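Local coordinates for protein cysteine synthase (Fusobacterium nucleatum subsp. nucleatum strain ATCC 25586, PDB 5XEN) that probably catalyses the formation of L-cysteine and acetate from O-acetyl-L-serine and hydrogen sulfide, with pyridoxal 5'-phosphate as its cofactor, at residues G15-V20 with Y33-G38; P41-K46 with T297-K302; I69-S74 with Y141-Q146. All coordinates share one frame; numbering follows the deposited sequence. Where two conformers were deposited one is given.

Contact 1: G15-V20 with Y33-G38; sequences GNTPLV and YVKLEG
Thr17 OG1 lies between two opposite charges: it donates to Glu37 OE2 at 2.6 Å and accepts from Lys35 NZ at 2.9 Å. The glutamate oxygen is met from above its carboxylate plane, 36° out of it, and both charged chains cross the threonine at about a right angle. A bend at the last torsion of Lys35 (chi4 73°) turns its ammonium back over Thr17, where it also makes a weak bond to the Thr17 carbonyl. Neither charge stops there, for Glu163 of helix 151-167 takes Lys35 NZ and Arg48 of helix 46-59 takes Glu37 OE1.

Beyond this polar end the segments form part of a beta hairpin, strands 19-21 and 31-36. Val20 and Val34 are a hydrogen-bonded antiparallel pair, with Val20 N reaching Val34 O at 2.9 Å and Val34 N reaching Val20 O at 2.8 Å. Leu36 N then bonds to Pro18 O at 2.9 Å, and the line is nearly straight (170° at the hydrogen). On the face of Leu19 and Lys35, Leu19 CD1 rests 3.7 Å from Lys35 CB, while Leu19 CG lies against Tyr33 CB. Val20 and Val34 lie on the other face; Pro18 and Leu36 pack on Leu13 of the second subunit, whose strand continues the sheet past Leu19 and Val20. The two bonds of the hydroxyl probably fix the rotation of Thr17 and hold the ends of Lys35 and Glu37, whose second partners carry the network into two helices.

Contact 2: P41-K46 with T297-K302; sequences PGRSTK and TDSGEK. With SER (serine), chain N.
The backbones of Ser44 and Asp298 meet in an isolated beta bridge, CA atoms 4.2 Å apart, flanked by Thr45 N to Thr297 O (2.8 Å) and Ser299 N to Arg43 O (3.3 Å). It joins the loop entering helix 46-59 to the loop leaving strand 291-296, at the cofactor pocket of this pyridoxal-phosphate enzyme. Ser44 OG, held between its own backbone N and carbonyl carbon (chi1 89°), accepts from Lys46 N in a capping bond in the turn that leads into the helix. Lys46, the predicted Schiff-base lysine, reaches the bound cofactor, and in the conformer given its CE comes near the bound serine. Thr297 and Asp298 also touch the cofactor, and Asp298 OD2 is shared with Asn76 and Tyr303.

From Asp298 onward the second loop folds on itself. Lys302 NZ forms a salt bridge with Asp298 OD2. A second one joins Lys302 NZ to the syn lone pair of Glu301 OE2 at 2.8 Å; Ser299 OG approaches that same Glu301 oxygen from above the carboxylate plane, 58° out of it. Arg43 lays its CB and CG beside Glu301 OE1, while its guanidinium salt-bridges Glu301 of the second subunit. A single water links the loops as well, donating to Gly42 O at 2.7 Å and accepting from Lys302 NZ at 2.8 Å.

Contact 3: I69-S74 with Y141-Q146; sequences IIEATS and YFVPNQ. With SER (serine), chain N.
Glu71 lays its carboxylate across the turn at Pro144, with OE1 3.4 Å from Pro144 CD, and grips the two amides that follow. OE1 accepts from Asn145 N at 2.8 Å and OE2 from Gln146 N at 2.8 Å, both on the syn side. The reach comes from CG standing anti to the backbone N (chi1 -177°) and a bend at the next torsion (chi2 71°). Earlier along both segments, the parallel strands 68-72 and 141-142 are bridged at Ile69 and Phe142 through Ile70 N to Phe142 O, and the side chains of Pro144 and Ile69 cross at about a right angle, CG against CG2.

At the far end Gln146 extends its amide toward the ligand. Its NE2 gives one bond to Ala72 O, in the carbonyl plane at 3.1 Å, and another to the carboxylate O of the bound serine at 2.9 Å, while Thr77 pairs with Gln146 OE1. The same serine oxygen takes a bond from Ser74 N at 2.9 Å, and Ser74 OG donates to the serine hydroxyl at 2.6 Å. An acetate ion, probably from the crystallisation liquor, is also modelled within bonding distance of Gln146 NE2, Thr73 OG1 and Ser74 N. This cluster of neutral donors suits a carboxylate, consistent with a substrate-carboxylate subsite whose glutamine is positioned through Glu71.

Overall arrangement
All three contacts are largely buried, yet their chemistry follows their place. Contact 1 sits in the mixed sheet and combines a regular antiparallel ladder with a charged network that continues into two helices. Contact 2 continues from it: Glu37 OE1 probably bonds to Thr45 OG1, and the two loops replace ladder by a single bridge, charges and a water. Contacts 1 and 2 both touch the second subunit. Contact 3, which no other protein chain touches, belongs to the other sheet, a parallel one, its centre about 26 Å from that of contact 1 and on the opposite side of the chain's centre. Contacts 2 and 3 share the bound serine, near Lys46 in one, hydrogen-bonded by amide and hydroxyl donors in the other.

Contact 1: G15-V20 with Y33-G38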
loop_
_atom_site.group_PDB
_atom_site.type_symbol
_atom_site.label_atom_id
_atom_site.label_comp_id
_atom_site.label_asym_id
_atom_site.label_seq_id
_atom_site.Cartn_x
_atom_site.Cartn_y
_atom_site.Cartn_z
ATOM N N GLY B 15 -7.326 -9.086 4.159
ATOM C CA GLY B 15 -6.879 -9.996 5.188
ATOM C C GLY B 15 -5.627 -10.735 4.817
ATOM O O GLY B 15 -4.959 -10.397 3.819
ATOM N N ASN B 16 -5.302 -11.760 5.617
ATOM C CA ASN B 16 -4.064 -12.533 5.453
ATOM C C ASN B 16 -2.828 -11.648 5.349
ATOM O O ASN B 16 -1.989 -11.806 4.479
ATOM C CB ASN B 16 -4.152 -13.481 4.258
ATOM C CG ASN B 16 -5.151 -14.592 4.482
ATOM O OD1 ASN B 16 -5.039 -15.346 5.451
ATOM N ND2 ASN B 16 -6.156 -14.684 3.612
ATOM N N THR B 17 -2.743 -10.699 6.264
ATOM C CA THR B 17 -1.710 -9.703 6.233
ATOM C C THR B 17 -0.484 -10.224 6.935
ATOM O O THR B 17 -0.580 -11.103 7.791
ATOM C CB THR B 17 -2.185 -8.415 6.921
ATOM O OG1 THR B 17 -2.597 -8.736 8.250
ATOM C CG2 THR B 17 -3.351 -7.815 6.138
ATOM N N PRO B 18 0.674 -9.650 6.605
ATOM C CA PRO B 18 1.887 -10.179 7.188
ATOM C C PRO B 18 2.170 -9.679 8.602
ATOM O O PRO B 18 1.673 -8.626 9.033
ATOM C CB PRO B 18 2.967 -9.706 6.230
ATOM C CG PRO B 18 2.450 -8.435 5.670
ATOM C CD PRO B 18 0.949 -8.618 5.588
ATOM N N LEU B 19 2.949 -10.486 9.322
ATOM C CA LEU B 19 3.385 -10.180 10.649
ATOM C C LEU B 19 4.921 -10.060 10.499
ATOM O O LEU B 19 5.551 -10.953 9.932
ATOM C CB LEU B 19 2.877 -11.339 11.529
ATOM C CG LEU B 19 2.958 -11.225 13.017
ATOM C CD1 LEU B 19 2.202 -10.019 13.534
ATOM C CD2 LEU B 19 2.502 -12.536 13.682
ATOM N N VAL B 20 5.514 -8.915 10.835
ATOM C CA VAL B 20 6.918 -8.672 10.610
ATOM C C VAL B 20 7.635 -8.555 11.972
ATOM O O VAL B 20 7.147 -7.829 12.853
ATOM C CB VAL B 20 7.083 -7.353 9.831
ATOM C CG1 VAL B 20 8.525 -7.171 9.404
ATOM C CG2 VAL B 20 6.118 -7.307 8.627
ATOM N N TYR B 33 6.497 -8.245 17.132
ATOM C CA TYR B 33 6.013 -8.453 15.777
ATOM C C TYR B 33 4.924 -7.444 15.460
ATOM O O TYR B 33 4.059 -7.159 16.305
ATOM C CB TYR B 33 5.432 -9.849 15.635
ATOM C CG TYR B 33 6.364 -10.995 16.008
ATOM C CD1 TYR B 33 6.459 -11.439 17.319
ATOM C CD2 TYR B 33 7.144 -11.615 15.058
ATOM C CE1 TYR B 33 7.321 -12.475 17.674
ATOM C CE2 TYR B 33 8.012 -12.653 15.394
ATOM C CZ TYR B 33 8.077 -13.082 16.700
ATOM O OH TYR B 33 8.935 -14.120 17.021
ATOM N N VAL B 34 4.958 -6.891 14.259
ATOM C CA VAL B 34 3.982 -5.924 13.859
ATOM C C VAL B 34 3.091 -6.523 12.781
ATOM O O VAL B 34 3.582 -6.952 11.779
ATOM C CB VAL B 34 4.641 -4.623 13.351
ATOM C CG1 VAL B 34 3.581 -3.600 12.958
ATOM C CG2 VAL B 34 5.511 -4.058 14.465
ATOM N N LYS B 35 1.790 -6.518 13.020
ATOM C CA LYS B 35 0.831 -6.998 12.031
ATOM C C LYS B 35 0.466 -5.859 11.108
ATOM O O LYS B 35 -0.090 -4.869 11.539
ATOM C CB LYS B 35 -0.412 -7.581 12.672
ATOM C CG LYS B 35 -1.286 -8.287 11.602
ATOM C CD LYS B 35 -2.079 -9.428 12.158
ATOM C CE LYS B 35 -3.014 -10.048 11.144
ATOM N NZ LYS B 35 -2.299 -10.837 10.153
ATOM N N LEU B 36 0.887 -5.960 9.853
ATOM C CA LEU B 36 0.834 -4.816 8.954
ATOM C C LEU B 36 -0.494 -4.770 8.204
ATOM O O LEU B 36 -0.598 -5.244 7.081
ATOM C CB LEU B 36 2.017 -4.830 7.969
ATOM C CG LEU B 36 3.420 -4.697 8.559
ATOM C CD1 LEU B 36 4.465 -4.914 7.457
ATOM C CD2 LEU B 36 3.615 -3.337 9.214
ATOM N N GLU B 37 -1.494 -4.165 8.826
ATOM C CA GLU B 37 -2.819 -4.018 8.206
ATOM C C GLU B 37 -2.861 -3.012 7.081
ATOM O O GLU B 37 -3.816 -3.017 6.296
ATOM C CB GLU B 37 -3.881 -3.704 9.254
ATOM C CG GLU B 37 -4.009 -4.824 10.287
ATOM C CD GLU B 37 -4.690 -6.042 9.678
ATOM O OE1 GLU B 37 -5.832 -5.899 9.181
ATOM O OE2 GLU B 37 -4.091 -7.134 9.694
ATOM N N GLY B 38 -1.818 -2.189 6.968
ATOM C CA GLY B 38 -1.592 -1.366 5.799
ATOM C C GLY B 38 -1.391 -2.143 4.510
ATOM O O GLY B 38 -1.527 -1.586 3.432
#

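Contact 2: P41-K46 with T297-K302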
loop_
_atom_site.group_PDB
_atom_site.type_symbol
_atom_site.label_atom_id
_atom_site.label_comp_id
_atom_site.label_asym_id
_atom_site.label_seq_id
_atom_site.Cartn_x
_atom_site.Cartn_y
_atom_site.Cartn_z
ATOM N N PRO B 41 -5.790 -4.109 0.695
ATOM C CA PRO B 41 -5.923 -3.327 -0.552
ATOM C C PRO B 41 -6.378 -1.888 -0.312
ATOM O O PRO B 41 -5.931 -0.962 -1.011
ATOM C CB PRO B 41 -6.914 -4.167 -1.385
ATOM C CG PRO B 41 -7.620 -5.037 -0.400
ATOM C CD PRO B 41 -6.600 -5.333 0.666
ATOM N N GLY B 42 -7.210 -1.669 0.703
ATOM C CA GLY B 42 -7.588 -0.326 1.090
ATOM C C GLY B 42 -6.636 0.355 2.059
ATOM O O GLY B 42 -6.920 1.477 2.497
ATOM N N ARG B 43 -5.527 -0.313 2.386
ATOM C CA ARG B 43 -4.426 0.243 3.177
ATOM C C ARG B 43 -4.728 0.432 4.667
ATOM O O ARG B 43 -3.976 1.115 5.364
ATOM C CB ARG B 43 -3.893 1.548 2.584
ATOM C CG ARG B 43 -3.455 1.407 1.136
ATOM C CD ARG B 43 -2.257 0.519 1.030
ATOM N NE ARG B 43 -1.846 0.382 -0.370
ATOM C CZ ARG B 43 -1.675 -0.767 -1.002
ATOM N NH1 ARG B 43 -1.865 -1.923 -0.362
ATOM N NH2 ARG B 43 -1.247 -0.764 -2.247
ATOM N N SER B 44 -5.759 -0.242 5.156
ATOM C CA SER B 44 -6.032 -0.296 6.609
ATOM C C SER B 44 -6.763 -1.550 6.987
ATOM O O SER B 44 -7.329 -2.259 6.114
ATOM C CB SER B 44 -6.792 0.911 7.117
ATOM O OG SER B 44 -8.201 0.756 7.055
ATOM N N THR B 45 -6.756 -1.814 8.296
ATOM C CA THR B 45 -7.504 -2.920 8.864
ATOM C C THR B 45 -9.015 -2.793 8.623
ATOM O O THR B 45 -9.716 -3.784 8.665
ATOM C CB THR B 45 -7.232 -3.097 10.391
ATOM O OG1 THR B 45 -7.429 -4.464 10.752
ATOM C CG2 THR B 45 -8.122 -2.216 11.249
ATOM N N LYS B 46 -9.492 -1.583 8.352
ATOM C CA LYS B 46 -10.935 -1.359 8.245
ATOM C C LYS B 46 -11.528 -2.025 7.028
ATOM O O LYS B 46 -12.745 -2.181 6.957
ATOM C CB LYS B 46 -11.277 0.126 8.185
ATOM C CG LYS B 46 -10.695 0.978 9.278
ATOM C CD LYS B 46 -11.182 0.583 10.645
ATOM C CE LYS B 46 -10.404 1.346 11.693
ATOM N NZ LYS B 46 -8.988 0.985 11.561
ATOM N N THR B 297 -2.491 -0.339 12.303
ATOM C CA THR B 297 -3.829 -0.221 11.699
ATOM C C THR B 297 -3.822 0.204 10.236
ATOM O O THR B 297 -4.623 -0.305 9.425
ATOM C CB THR B 297 -4.699 0.701 12.540
ATOM O OG1 THR B 297 -4.807 0.120 13.828
ATOM C CG2 THR B 297 -6.094 0.896 11.963
ATOM N N ASP B 298 -2.929 1.127 9.886
ATOM C CA ASP B 298 -2.837 1.574 8.504
ATOM C C ASP B 298 -1.422 1.944 8.093
ATOM O O ASP B 298 -0.502 2.009 8.930
ATOM C CB ASP B 298 -3.857 2.696 8.209
ATOM C CG ASP B 298 -3.460 4.070 8.730
ATOM O OD1 ASP B 298 -2.522 4.178 9.567
ATOM O OD2 ASP B 298 -4.124 5.053 8.339
ATOM N N SER B 299 -1.239 2.146 6.792
ATOM C CA SER B 299 0.075 2.530 6.321
ATOM C C SER B 299 0.230 4.059 6.361
ATOM O O SER B 299 -0.736 4.803 6.527
ATOM C CB SER B 299 0.288 2.013 4.926
ATOM O OG SER B 299 -0.569 2.735 4.065
ATOM N N GLY B 300 1.476 4.506 6.271
ATOM C CA GLY B 300 1.822 5.884 6.547
ATOM C C GLY B 300 1.699 6.845 5.394
ATOM O O GLY B 300 1.852 8.047 5.592
ATOM N N GLU B 301 1.403 6.323 4.210
ATOM C CA GLU B 301 1.274 7.125 2.972
ATOM C C GLU B 301 0.332 8.300 3.117
ATOM O O GLU B 301 0.597 9.413 2.625
ATOM C CB GLU B 301 0.798 6.254 1.760
ATOM C CG GLU B 301 -0.089 4.976 2.028
ATOM C CD GLU B 301 -1.582 5.174 2.452
ATOM O OE1 GLU B 301 -2.462 5.222 1.553
ATOM O OE2 GLU B 301 -1.876 5.180 3.676
ATOM N N LYS B 302 -0.770 8.076 3.812
ATOM C CA LYS B 302 -1.799 9.089 3.855
ATOM C C LYS B 302 -1.534 10.190 4.883
ATOM O O LYS B 302 -2.402 11.054 5.077
ATOM C CB LYS B 302 -3.162 8.439 4.090
ATOM C CG LYS B 302 -3.369 7.910 5.491
ATOM C CD LYS B 302 -4.780 7.345 5.681
ATOM C CE LYS B 302 -5.078 6.139 4.820
ATOM N NZ LYS B 302 -4.202 4.982 5.146
HETATM N N SER N . -10.737 4.639 13.029
HETATM C CA SER N . -12.122 4.421 12.643
HETATM C C SER N . -12.489 5.035 11.255
HETATM O O SER N . -13.621 5.587 11.086
HETATM C CB SER N . -13.014 5.025 13.644
HETATM O OG SER N . -13.009 6.414 13.357
HETATM O OXT SER N . -11.737 4.698 10.332
HETATM O O HOH W 1 -6.359 3.459 4.167
#

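Contact 3: I69-S74 with Y141-Q146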
loop_
_atom_site.group_PDB
_atom_site.type_symbol
_atom_site.label_atom_id
_atom_site.label_comp_id
_atom_site.label_asym_id
_atom_site.label_seq_id
_atom_site.Cartn_x
_atom_site.Cartn_y
_atom_site.Cartn_z
ATOM N N ILE B 69 -25.284 3.572 0.855
ATOM C CA ILE B 69 -24.582 3.300 2.111
ATOM C C ILE B 69 -24.083 4.633 2.662
ATOM O O ILE B 69 -23.511 5.441 1.920
ATOM C CB ILE B 69 -23.469 2.308 1.885
ATOM C CG1 ILE B 69 -24.121 1.060 1.274
ATOM C CG2 ILE B 69 -22.745 2.006 3.216
ATOM C CD1 ILE B 69 -23.199 -0.025 0.845
ATOM N N ILE B 70 -24.316 4.863 3.952
ATOM C CA ILE B 70 -23.933 6.103 4.591
ATOM C C ILE B 70 -23.252 5.780 5.938
ATOM O O ILE B 70 -23.782 5.000 6.710
ATOM C CB ILE B 70 -25.130 7.014 4.882
ATOM C CG1 ILE B 70 -26.015 7.238 3.647
ATOM C CG2 ILE B 70 -24.591 8.390 5.298
ATOM C CD1 ILE B 70 -27.351 7.864 4.005
ATOM N N GLU B 71 -22.093 6.380 6.194
ATOM C CA GLU B 71 -21.307 6.057 7.389
ATOM C C GLU B 71 -20.538 7.278 7.872
ATOM O O GLU B 71 -20.082 8.093 7.051
ATOM C CB GLU B 71 -20.376 4.879 7.122
ATOM C CG GLU B 71 -19.550 4.378 8.305
ATOM C CD GLU B 71 -20.353 3.634 9.392
ATOM O OE1 GLU B 71 -21.601 3.774 9.443
ATOM O OE2 GLU B 71 -19.718 2.913 10.198
ATOM N N ALA B 72 -20.470 7.444 9.189
ATOM C CA ALA B 72 -19.602 8.442 9.814
ATOM C C ALA B 72 -18.262 7.768 10.133
ATOM O O ALA B 72 -18.245 6.670 10.676
ATOM C CB ALA B 72 -20.258 8.998 11.085
ATOM N N THR B 73 -17.149 8.427 9.822
ATOM C CA THR B 73 -15.838 7.801 9.894
ATOM C C THR B 73 -14.770 8.882 10.091
ATOM O O THR B 73 -14.948 10.029 9.629
ATOM C CB THR B 73 -15.525 6.994 8.607
ATOM O OG1 THR B 73 -14.189 6.491 8.626
ATOM C CG2 THR B 73 -15.649 7.848 7.369
ATOM N N SER B 74 -13.662 8.509 10.734
ATOM C CA SER B 74 -12.488 9.369 10.762
ATOM C C SER B 74 -11.621 9.144 9.508
ATOM O O SER B 74 -10.610 9.839 9.326
ATOM C CB SER B 74 -11.677 9.158 12.049
ATOM O OG SER B 74 -11.189 7.839 12.140
ATOM N N TYR B 141 -31.468 3.562 2.415
ATOM C CA TYR B 141 -30.094 3.645 2.905
ATOM C C TYR B 141 -29.806 2.516 3.886
ATOM O O TYR B 141 -30.706 1.825 4.376
ATOM C CB TYR B 141 -29.860 5.006 3.551
ATOM C CG TYR B 141 -30.724 5.283 4.742
ATOM C CD1 TYR B 141 -30.441 4.708 5.979
ATOM C CD2 TYR B 141 -31.843 6.091 4.642
ATOM C CE1 TYR B 141 -31.247 4.929 7.077
ATOM C CE2 TYR B 141 -32.649 6.342 5.737
ATOM C CZ TYR B 141 -32.337 5.763 6.951
ATOM O OH TYR B 141 -33.107 5.989 8.044
ATOM N N PHE B 142 -28.526 2.307 4.115
ATOM C CA PHE B 142 -28.036 1.398 5.112
ATOM C C PHE B 142 -26.878 2.132 5.801
ATOM O O PHE B 142 -25.988 2.630 5.122
ATOM C CB PHE B 142 -27.530 0.104 4.497
ATOM C CG PHE B 142 -26.829 -0.785 5.501
ATOM C CD1 PHE B 142 -27.557 -1.355 6.535
ATOM C CD2 PHE B 142 -25.458 -1.017 5.458
ATOM C CE1 PHE B 142 -26.942 -2.155 7.503
ATOM C CE2 PHE B 142 -24.829 -1.820 6.428
ATOM C CZ PHE B 142 -25.569 -2.379 7.446
ATOM N N VAL B 143 -26.928 2.204 7.124
ATOM C CA VAL B 143 -25.869 2.776 7.922
ATOM C C VAL B 143 -25.142 1.632 8.609
ATOM O O VAL B 143 -25.687 0.977 9.490
ATOM C CB VAL B 143 -26.422 3.751 8.970
ATOM C CG1 VAL B 143 -25.289 4.375 9.810
ATOM C CG2 VAL B 143 -27.226 4.843 8.256
ATOM N N PRO B 144 -23.910 1.361 8.205
ATOM C CA PRO B 144 -23.208 0.252 8.876
ATOM C C PRO B 144 -23.070 0.446 10.419
ATOM O O PRO B 144 -23.220 -0.516 11.187
ATOM C CB PRO B 144 -21.859 0.221 8.161
ATOM C CG PRO B 144 -22.130 0.826 6.807
ATOM C CD PRO B 144 -23.163 1.876 7.045
ATOM N N ASN B 145 -22.844 1.686 10.832
ATOM C CA ASN B 145 -22.639 2.087 12.221
ATOM C C ASN B 145 -21.554 1.254 12.946
ATOM O O ASN B 145 -21.839 0.431 13.828
ATOM C CB ASN B 145 -23.944 2.058 13.003
ATOM C CG ASN B 145 -23.836 2.837 14.300
ATOM O OD1 ASN B 145 -22.732 3.237 14.722
ATOM N ND2 ASN B 145 -24.961 3.052 14.938
ATOM N N GLN B 146 -20.317 1.469 12.534
ATOM C CA GLN B 146 -19.161 0.789 13.098
ATOM C C GLN B 146 -19.014 0.924 14.639
ATOM O O GLN B 146 -18.354 0.119 15.248
ATOM C CB GLN B 146 -17.890 1.315 12.435
ATOM C CG GLN B 146 -17.631 2.792 12.684
ATOM C CD GLN B 146 -16.302 3.245 12.086
ATOM O OE1 GLN B 146 -15.318 2.478 12.061
ATOM N NE2 GLN B 146 -16.244 4.498 11.646
HETATM N N SER N . -10.737 4.639 13.029
HETATM C CA SER N . -12.122 4.421 12.643
HETATM C C SER N . -12.489 5.035 11.255
HETATM O O SER N . -13.621 5.587 11.086
HETATM C CB SER N . -13.014 5.025 13.644
HETATM O OG SER N . -13.009 6.414 13.357
HETATM O OXT SER N . -11.737 4.698 10.332
#